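Local coordinates for protein acetyltransferase (Sinorhizobium meliloti, PDB 4JXQ) that probably transfers an acetyl group from acetyl-CoA, which it binds, to an acceptor, as a member of the GNAT acetyltransferase family, at residues 29-34 with 150-155; 55-60 with 102-107. All coordinates share one frame; numbering follows the deposited sequence. Where two conformers were deposited one is given.

Overall arrangement
Contacts 1 and 2 lie on opposite sides of the chain's centre, their own centres about 24 Å apart and their nearest atoms about 11 Å apart, yet both reach the same mixed sheet of the GNAT fold. Contact 1 joins the loop after helix 14-27 to the end of strand 141-152, an outermost strand of that sheet. Contact 2 sets helix 100-115 against strand 56-60, and along the chain it is nested inside the loop that contact 1 closes. Both come near residues that bind acetyl-CoA: in contact 1 the side chain of Val29 is about 5 Å from that of His128, and in contact 2 the side chain of Leu104 is about 4 Å from those of Ile89 and Leu91.

Contact 1. Residues 29-34 with 150-155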
loop_
_atom_site.group_PDB
_atom_site.type_symbol
_atom_site.label_atom_id
_atom_site.label_comp_id
_atom_site.label_asym_id
_atom_site.label_seq_id
_atom_site.Cartn_x
_atom_site.Cartn_y
_atom_site.Cartn_z
ATOM N N VAL A 29 -13.647 7.578 9.097
ATOM C CA VAL A 29 -13.224 6.509 8.191
ATOM C C VAL A 29 -12.003 6.851 7.393
ATOM O O VAL A 29 -11.588 6.060 6.536
ATOM C CB VAL A 29 -14.342 6.129 7.171
ATOM C CG1 VAL A 29 -15.487 5.530 7.908
ATOM C CG2 VAL A 29 -14.779 7.351 6.356
ATOM N N ALA A 30 -11.459 8.038 7.611
ATOM C CA ALA A 30 -10.256 8.432 6.881
ATOM C C ALA A 30 -9.071 7.568 7.180
ATOM O O ALA A 30 -8.246 7.389 6.324
ATOM C CB ALA A 30 -9.932 9.898 7.180
ATOM N N THR A 31 -8.973 7.128 8.419
ATOM C CA THR A 31 -7.948 6.181 8.817
ATOM C C THR A 31 -8.579 4.842 9.178
ATOM O O THR A 31 -9.618 4.769 9.818
ATOM C CB THR A 31 -7.070 6.709 9.988
ATOM O OG1 THR A 31 -6.210 5.645 10.333
ATOM C CG2 THR A 31 -7.829 7.199 11.174
ATOM N N TYR A 32 -7.903 3.788 8.759
ATOM C CA TYR A 32 -8.334 2.430 9.030
ATOM C C TYR A 32 -7.733 1.878 10.310
ATOM O O TYR A 32 -7.955 0.709 10.636
ATOM C CB TYR A 32 -8.095 1.560 7.827
ATOM C CG TYR A 32 -9.058 1.766 6.666
ATOM C CD1 TYR A 32 -10.011 2.758 6.657
ATOM C CD2 TYR A 32 -9.031 0.929 5.583
ATOM C CE1 TYR A 32 -10.858 2.946 5.565
ATOM C CE2 TYR A 32 -9.841 1.104 4.491
ATOM C CZ TYR A 32 -10.750 2.143 4.500
ATOM O OH TYR A 32 -11.580 2.372 3.398
ATOM N N GLU A 33 -6.927 2.654 11.007
ATOM C CA GLU A 33 -6.516 2.288 12.355
ATOM C C GLU A 33 -7.779 2.335 13.285
ATOM O O GLU A 33 -8.670 3.148 13.120
ATOM C CB GLU A 33 -5.426 3.291 12.750
ATOM C CG GLU A 33 -4.532 2.967 13.875
ATOM C CD GLU A 33 -3.127 3.523 13.653
ATOM O OE1 GLU A 33 -2.868 4.544 12.965
ATOM O OE2 GLU A 33 -2.239 2.869 14.183
ATOM N N GLU A 34 -7.767 1.415 14.248
ATOM C CA GLU A 34 -8.845 1.224 15.211
ATOM C C GLU A 34 -8.548 1.787 16.600
ATOM O O GLU A 34 -9.405 2.366 17.232
ATOM C CB GLU A 34 -9.175 -0.286 15.385
ATOM C CG GLU A 34 -10.029 -0.648 16.597
ATOM C CD GLU A 34 -10.326 -2.153 16.707
ATOM O OE1 GLU A 34 -9.384 -2.982 16.870
ATOM O OE2 GLU A 34 -11.540 -2.505 16.590
ATOM N N GLY A 150 -12.340 -2.076 3.491
ATOM C CA GLY A 150 -12.247 -1.845 4.871
ATOM C C GLY A 150 -13.487 -2.301 5.633
ATOM O O GLY A 150 -14.560 -2.389 5.063
ATOM N N PHE A 151 -13.327 -2.549 6.920
ATOM C CA PHE A 151 -14.446 -2.914 7.800
ATOM C C PHE A 151 -14.260 -2.178 9.096
ATOM O O PHE A 151 -13.266 -2.412 9.781
ATOM C CB PHE A 151 -14.561 -4.421 8.042
ATOM C CG PHE A 151 -15.861 -4.787 8.742
ATOM C CD1 PHE A 151 -17.039 -4.825 8.032
ATOM C CD2 PHE A 151 -15.902 -4.994 10.097
ATOM C CE1 PHE A 151 -18.239 -5.139 8.662
ATOM C CE2 PHE A 151 -17.105 -5.303 10.728
ATOM C CZ PHE A 151 -18.273 -5.336 10.014
ATOM N N LYS A 152 -15.116 -1.198 9.396
ATOM C CA LYS A 152 -14.938 -0.331 10.572
ATOM C C LYS A 152 -16.329 0.166 10.970
ATOM O O LYS A 152 -17.154 0.453 10.138
ATOM C CB LYS A 152 -14.001 0.847 10.238
ATOM C CG LYS A 152 -13.556 1.609 11.474
ATOM C CD LYS A 152 -12.554 2.722 11.156
ATOM C CE LYS A 152 -12.112 3.476 12.428
ATOM N NZ LYS A 152 -11.222 4.646 12.150
ATOM N N HIS A 153 -16.569 0.316 12.270
ATOM C CA HIS A 153 -17.861 0.804 12.760
ATOM C C HIS A 153 -19.010 -0.092 12.234
ATOM O O HIS A 153 -20.103 0.394 11.942
ATOM C CB HIS A 153 -18.133 2.296 12.355
ATOM C CG HIS A 153 -17.038 3.278 12.644
ATOM N ND1 HIS A 153 -16.567 3.503 13.914
ATOM C CD2 HIS A 153 -16.345 4.123 11.825
ATOM C CE1 HIS A 153 -15.631 4.439 13.881
ATOM N NE2 HIS A 153 -15.468 4.826 12.621
ATOM N N GLY A 154 -18.731 -1.380 12.091
ATOM C CA GLY A 154 -19.720 -2.372 11.674
ATOM C C GLY A 154 -20.121 -2.311 10.225
ATOM O O GLY A 154 -21.093 -2.955 9.903
ATOM N N ARG A 155 -19.356 -1.615 9.367
ATOM C CA ARG A 155 -19.711 -1.410 7.986
ATOM C C ARG A 155 -18.543 -1.754 7.063
ATOM O O ARG A 155 -17.392 -1.463 7.371
ATOM C CB ARG A 155 -20.095 0.088 7.760
ATOM C CG ARG A 155 -21.301 0.581 8.549
ATOM C CD ARG A 155 -21.401 2.088 8.489
ATOM N NE ARG A 155 -20.821 2.697 7.278
ATOM C CZ ARG A 155 -19.890 3.665 7.260
ATOM N NH1 ARG A 155 -19.451 4.144 6.092
ATOM N NH2 ARG A 155 -19.394 4.177 8.391
#
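Lys152 drives its extended side chain into the bend of loop 29-34, where the ammonium group meets two of the loop's backbone carbonyls. With CG anti to the backbone N (chi1 -168°) and every later bond extended, NZ arrives 2.8 Å from Thr31 O, tilted from that carbonyl's plane, and 3.1 Å from Glu33 O, nearly in line with its C=O bond. Val25 O and Gly28 O add two more, so four carbonyls grip the buried charge. An ST turn, Glu33 N to Thr31 OG1 at 3.1 Å, braces the bend, and Tyr21 OH also bonds OG1. Tyr32 CE2 comes obliquely to within 3.8 Å of Gly150 CA, where the strand carries no side chain.

The other flank is looser and more exposed. Val29 CG1 lies 4.2 Å from His153 CD2, at the edge of the imidazole, and also touches the guanidinium of Arg155. A hydrogen bond from His153 NE2 to Gly28 O fixes the ring. His153 and Arg155 belong to the type I' turn joining the last two strands.

Tyr81 of the second subunit meets the Tyr32 ring edge-to-face. Thr31 packs on helix 14-27, while Val29, Tyr32 and Lys152 rest on Leu157 of strand 155-165.

Contact 2. Residues 55-60 with 102-107; sequences PYVVAL and KALLSE
Val57 points from strand 56-60 at helix residues 102-107, and its methyls meet two residues one turn apart. CG2 lies 3.7 Å from Leu104 CD2, the two side chains alongside one another and pointing oppositely, and grazes Glu107 CG at 4.1 Å. Val57 CG1 meets Glu107, 3.8 Å from OE2 and 3.9 Å from CG, where valine and glutamate cross at a slant. The glutamate leaves the helix with CG anti to its own N (chi1 171°) and then bends at chi2 (70°), which lays its methylene as well as its carboxylate against the valine. Leu104 does not leave the helix straight at the strand, but its CD2 branch also reaches Ala59 CB, at 4.2 Å. The axes of segments 56-60 and 102-107 run nearly antiparallel, 155° apart in direction and 9.3 Å at closest approach.

Helix 100-115 follows Gly97 and has Gly101 in its first turn, both acetyl-CoA-binding, as in the GNAT fold. Leu104 also touches Ile89 and Leu91 of strand 84-91, which bind acetyl-CoA too, and Glu107 rests on Leu6 of strand 5-8. Across the contact the chemistry is apolar, with a carboxylate at one side. Glu107 OE2 pairs with Arg111, probably easing the cost of a charge beside Val57.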
loop_
_atom_site.group_PDB
_atom_site.type_symbol
_atom_site.label_atom_id
_atom_site.label_comp_id
_atom_site.label_asym_id
_atom_site.label_seq_id
_atom_site.Cartn_x
_atom_site.Cartn_y
_atom_site.Cartn_z
ATOM N N PRO A 55 7.863 16.281 3.773
ATOM C CA PRO A 55 7.297 17.416 4.485
ATOM C C PRO A 55 6.201 17.001 5.447
ATOM O O PRO A 55 5.374 16.138 5.138
ATOM C CB PRO A 55 6.736 18.291 3.340
ATOM C CG PRO A 55 6.389 17.305 2.269
ATOM C CD PRO A 55 7.484 16.279 2.352
ATOM N N TYR A 56 6.151 17.677 6.582
ATOM C CA TYR A 56 5.186 17.413 7.615
ATOM C C TYR A 56 4.808 18.762 8.191
ATOM O O TYR A 56 5.680 19.474 8.722
ATOM C CB TYR A 56 5.781 16.476 8.670
ATOM C CG TYR A 56 4.834 15.779 9.615
ATOM C CD1 TYR A 56 3.783 16.419 10.232
ATOM C CD2 TYR A 56 4.995 14.428 9.890
ATOM C CE1 TYR A 56 2.943 15.754 11.096
ATOM C CE2 TYR A 56 4.155 13.755 10.780
ATOM C CZ TYR A 56 3.153 14.428 11.395
ATOM O OH TYR A 56 2.291 13.825 12.306
ATOM N N VAL A 57 3.562 19.178 8.006
ATOM C CA VAL A 57 3.147 20.543 8.263
ATOM C C VAL A 57 1.918 20.550 9.147
ATOM O O VAL A 57 1.153 19.585 9.280
ATOM C CB VAL A 57 2.893 21.299 6.945
ATOM C CG1 VAL A 57 4.152 21.305 6.067
ATOM C CG2 VAL A 57 1.735 20.735 6.161
ATOM N N VAL A 58 1.724 21.689 9.801
ATOM C CA VAL A 58 0.579 21.953 10.617
ATOM C C VAL A 58 -0.150 23.234 10.155
ATOM O O VAL A 58 0.460 24.120 9.536
ATOM C CB VAL A 58 0.880 22.077 12.109
ATOM C CG1 VAL A 58 1.324 20.753 12.702
ATOM C CG2 VAL A 58 1.949 23.166 12.405
ATOM N N ALA A 59 -1.428 23.247 10.418
ATOM C CA ALA A 59 -2.282 24.433 10.281
ATOM C C ALA A 59 -2.608 24.944 11.659
ATOM O O ALA A 59 -2.888 24.193 12.565
ATOM C CB ALA A 59 -3.584 24.100 9.534
ATOM N N LEU A 60 -2.602 26.275 11.782
ATOM C CA LEU A 60 -2.758 26.969 13.024
ATOM C C LEU A 60 -3.987 27.829 13.018
ATOM O O LEU A 60 -4.342 28.399 12.020
ATOM C CB LEU A 60 -1.570 27.915 13.309
ATOM C CG LEU A 60 -0.183 27.292 13.158
ATOM C CD1 LEU A 60 0.865 28.366 13.491
ATOM C CD2 LEU A 60 -0.025 26.083 14.064
ATOM N N LYS A 102 -7.612 22.420 1.754
ATOM C CA LYS A 102 -7.044 22.845 0.477
ATOM C C LYS A 102 -5.602 23.434 0.606
ATOM O O LYS A 102 -4.689 23.205 -0.172
ATOM C CB LYS A 102 -7.952 23.844 -0.243
ATOM C CG LYS A 102 -8.995 23.274 -1.176
ATOM C CD LYS A 102 -9.593 24.441 -2.012
ATOM C CE LYS A 102 -8.795 24.713 -3.296
ATOM N NZ LYS A 102 -9.565 25.418 -4.370
ATOM N N ALA A 103 -5.478 24.277 1.648
ATOM C CA ALA A 103 -4.161 24.864 1.900
ATOM C C ALA A 103 -3.119 23.809 2.245
ATOM O O ALA A 103 -2.018 23.830 1.719
ATOM C CB ALA A 103 -4.256 25.884 2.997
ATOM N N LEU A 104 -3.505 22.871 3.123
ATOM C CA LEU A 104 -2.535 21.784 3.470
ATOM C C LEU A 104 -2.181 20.975 2.279
ATOM O O LEU A 104 -1.005 20.659 2.080
ATOM C CB LEU A 104 -3.181 20.920 4.542
ATOM C CG LEU A 104 -3.237 21.536 5.956
ATOM C CD1 LEU A 104 -4.149 20.775 6.855
ATOM C CD2 LEU A 104 -1.806 21.671 6.536
ATOM N N LEU A 105 -3.172 20.585 1.459
ATOM C CA LEU A 105 -2.857 19.775 0.280
ATOM C C LEU A 105 -2.023 20.548 -0.736
ATOM O O LEU A 105 -1.113 20.033 -1.337
ATOM C CB LEU A 105 -4.139 19.205 -0.334
ATOM C CG LEU A 105 -3.963 18.204 -1.461
ATOM C CD1 LEU A 105 -3.002 17.076 -1.126
ATOM C CD2 LEU A 105 -5.322 17.680 -1.873
ATOM N N SER A 106 -2.370 21.856 -0.899
ATOM C CA SER A 106 -1.558 22.705 -1.786
ATOM C C SER A 106 -0.035 22.772 -1.396
ATOM O O SER A 106 0.863 22.751 -2.192
ATOM C CB SER A 106 -2.095 24.124 -1.834
ATOM O OG SER A 106 -3.404 24.255 -2.355
ATOM N N GLU A 107 0.135 22.841 -0.082
ATOM C CA GLU A 107 1.472 22.822 0.493
ATOM C C GLU A 107 2.175 21.506 0.225
ATOM O O GLU A 107 3.330 21.485 -0.193
ATOM C CB GLU A 107 1.385 23.145 1.980
ATOM C CG GLU A 107 2.660 22.977 2.820
ATOM C CD GLU A 107 3.761 23.939 2.596
ATOM O OE1 GLU A 107 3.705 24.759 1.675
ATOM O OE2 GLU A 107 4.781 23.879 3.302
#